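Local structure of HTH-type transcriptional regulator AscG (Escherichia coli, 3BRQ) at residues Leu22-Thr27 against Arg52-Ala57. The protein represses transcription of the cryptic asc operon as a sequence-specific DNA-binding regulator of the LacI family. Residues are numbered along the deposited sequence; the frame is centred on the assembly and turned at random.
Sequences LGLVVT and RQLLLA
CG is anti to the backbone N in both Leu54 (chi1 -175°) and Leu56 (chi1 166°), and the CD1 ends of these two leucines come near 22-27, whereas in Leu24 CG lies beside its own backbone N (chi1 -81°). Leu24 touches both Leu54 and Leu56: its CD2 meets CD1 of Leu54 at 3.5 Å, the side chains crossing obliquely, and its CB rests 3.7 Å from CD1 of Leu56. The same CD1 of Leu56 also reaches CG2 of Val26 (3.8 Å), so one methyl bridges two residues of 22-27. Beneath this apolar row runs the regular parallel pairing. Leu22 N donates a hydrogen bond to Gln53 O, and Leu22 O accepts one from Leu55 N; Leu24 repeats the pattern, its N bonding Leu55 O at 2.7 Å and its O accepting from Ala57 N at 2.8 Å. A weak bond from Val26 N to Ala57 O, 3.5 Å long, follows. The two strands belong to a beta-alpha-beta unit whose connecting helix 36-49 packs on the leucine face, where Leu24 touches Leu40 and Ala43 and Leu54 touches Ala44; this is the opening unit of the periplasmic-binding-protein-like core of LacI regulators. Val25 and Ala57 occupy the opposite face, against Leu73 of helix 63-75. Within its chain, strand 53-60 is an edge, but Leu55, Leu56 and Ala57 pair antiparallel with a strand of the second subunit, which continues the sheet across the dimer. Gln53 OE1 is hydrogen-bonded to Lys60 NZ of that second subunit.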
loop_
_atom_site.group_PDB
_atom_site.type_symbol
_atom_site.label_atom_id
_atom_site.label_comp_id
_atom_site.label_asym_id
_atom_site.label_seq_id
_atom_site.Cartn_x
_atom_site.Cartn_y
_atom_site.Cartn_z
ATOM N N LEU B 22 21.441 5.184 -7.252
ATOM C CA LEU B 22 21.161 4.728 -5.890
ATOM C C LEU B 22 20.359 3.429 -5.926
ATOM O O LEU B 22 19.273 3.342 -6.521
ATOM C CB LEU B 22 20.330 5.761 -5.111
ATOM C CG LEU B 22 20.960 6.677 -4.083
ATOM C CD1 LEU B 22 20.068 7.875 -3.822
ATOM C CD2 LEU B 22 21.183 5.873 -2.756
ATOM N N GLY B 23 20.893 2.416 -5.273
ATOM C CA GLY B 23 20.259 1.105 -5.241
ATOM C C GLY B 23 19.454 0.884 -3.984
ATOM O O GLY B 23 19.939 1.144 -2.845
ATOM N N LEU B 24 18.243 0.358 -4.146
ATOM C CA LEU B 24 17.391 0.018 -3.003
ATOM C C LEU B 24 17.120 -1.482 -2.998
ATOM O O LEU B 24 16.797 -2.048 -4.049
ATOM C CB LEU B 24 16.047 0.745 -3.096
ATOM C CG LEU B 24 15.964 2.201 -2.638
ATOM C CD1 LEU B 24 17.280 2.971 -2.719
ATOM C CD2 LEU B 24 14.832 2.934 -3.395
ATOM N N VAL B 25 17.243 -2.125 -1.824
ATOM C CA VAL B 25 16.924 -3.575 -1.710
ATOM C C VAL B 25 15.803 -3.656 -0.650
ATOM O O VAL B 25 15.990 -3.174 0.463
ATOM C CB VAL B 25 18.136 -4.446 -1.202
ATOM C CG1 VAL B 25 17.676 -5.912 -0.979
ATOM C CG2 VAL B 25 19.207 -4.483 -2.225
ATOM N N VAL B 26 14.661 -4.237 -0.989
ATOM C CA VAL B 26 13.502 -4.316 -0.100
ATOM C C VAL B 26 12.880 -5.709 -0.260
ATOM O O VAL B 26 12.724 -6.216 -1.373
ATOM C CB VAL B 26 12.456 -3.242 -0.377
ATOM C CG1 VAL B 26 11.242 -3.386 0.533
ATOM C CG2 VAL B 26 13.071 -1.841 -0.226
ATOM N N THR B 27 12.651 -6.361 0.892
ATOM C CA THR B 27 12.056 -7.701 0.950
ATOM C C THR B 27 10.604 -7.692 0.423
ATOM O O THR B 27 9.833 -6.742 0.645
ATOM C CB THR B 27 12.184 -8.284 2.411
ATOM O OG1 THR B 27 13.567 -8.170 2.831
ATOM C CG2 THR B 27 11.894 -9.761 2.447
ATOM N N ARG B 52 20.210 11.802 -9.435
ATOM C CA ARG B 52 20.561 10.382 -9.411
ATOM C C ARG B 52 19.491 9.488 -10.044
ATOM O O ARG B 52 18.308 9.766 -9.936
ATOM C CB ARG B 52 20.799 9.897 -7.960
ATOM C CG ARG B 52 22.193 10.148 -7.420
ATOM C CD ARG B 52 22.495 11.641 -7.242
ATOM N NE ARG B 52 23.910 11.889 -6.981
ATOM C CZ ARG B 52 24.407 13.021 -6.477
ATOM N NH1 ARG B 52 23.607 14.039 -6.166
ATOM N NH2 ARG B 52 25.719 13.126 -6.252
ATOM N N GLN B 53 19.925 8.377 -10.633
ATOM C CA GLN B 53 19.016 7.304 -11.053
ATOM C C GLN B 53 18.758 6.406 -9.860
ATOM O O GLN B 53 19.630 6.168 -9.027
ATOM C CB GLN B 53 19.622 6.457 -12.163
ATOM C CG GLN B 53 19.843 7.200 -13.480
ATOM C CD GLN B 53 18.532 7.816 -14.022
ATOM O OE1 GLN B 53 17.456 7.212 -13.902
ATOM N NE2 GLN B 53 18.620 9.028 -14.581
ATOM N N LEU B 54 17.548 5.886 -9.817
ATOM C CA LEU B 54 17.133 5.001 -8.766
ATOM C C LEU B 54 16.926 3.609 -9.368
ATOM O O LEU B 54 16.300 3.489 -10.445
ATOM C CB LEU B 54 15.805 5.506 -8.216
ATOM C CG LEU B 54 15.253 4.767 -7.004
ATOM C CD1 LEU B 54 15.942 5.300 -5.791
ATOM C CD2 LEU B 54 13.778 5.010 -6.928
ATOM N N LEU B 55 17.431 2.590 -8.671
ATOM C CA LEU B 55 17.184 1.174 -9.001
ATOM C C LEU B 55 16.652 0.453 -7.757
ATOM O O LEU B 55 17.257 0.558 -6.702
ATOM C CB LEU B 55 18.484 0.467 -9.435
ATOM C CG LEU B 55 18.875 0.637 -10.918
ATOM C CD1 LEU B 55 20.121 -0.197 -11.251
ATOM C CD2 LEU B 55 17.697 0.275 -11.838
ATOM N N LEU B 56 15.528 -0.243 -7.853
ATOM C CA LEU B 56 15.079 -1.070 -6.695
ATOM C C LEU B 56 15.160 -2.538 -7.090
ATOM O O LEU B 56 14.560 -2.926 -8.065
ATOM C CB LEU B 56 13.632 -0.743 -6.340
ATOM C CG LEU B 56 12.841 -1.653 -5.421
ATOM C CD1 LEU B 56 13.311 -1.504 -3.989
ATOM C CD2 LEU B 56 11.363 -1.243 -5.505
ATOM N N ALA B 57 15.856 -3.345 -6.294
ATOM C CA ALA B 57 15.889 -4.773 -6.534
ATOM C C ALA B 57 15.030 -5.505 -5.489
ATOM O O ALA B 57 15.083 -5.209 -4.286
ATOM C CB ALA B 57 17.384 -5.297 -6.526
#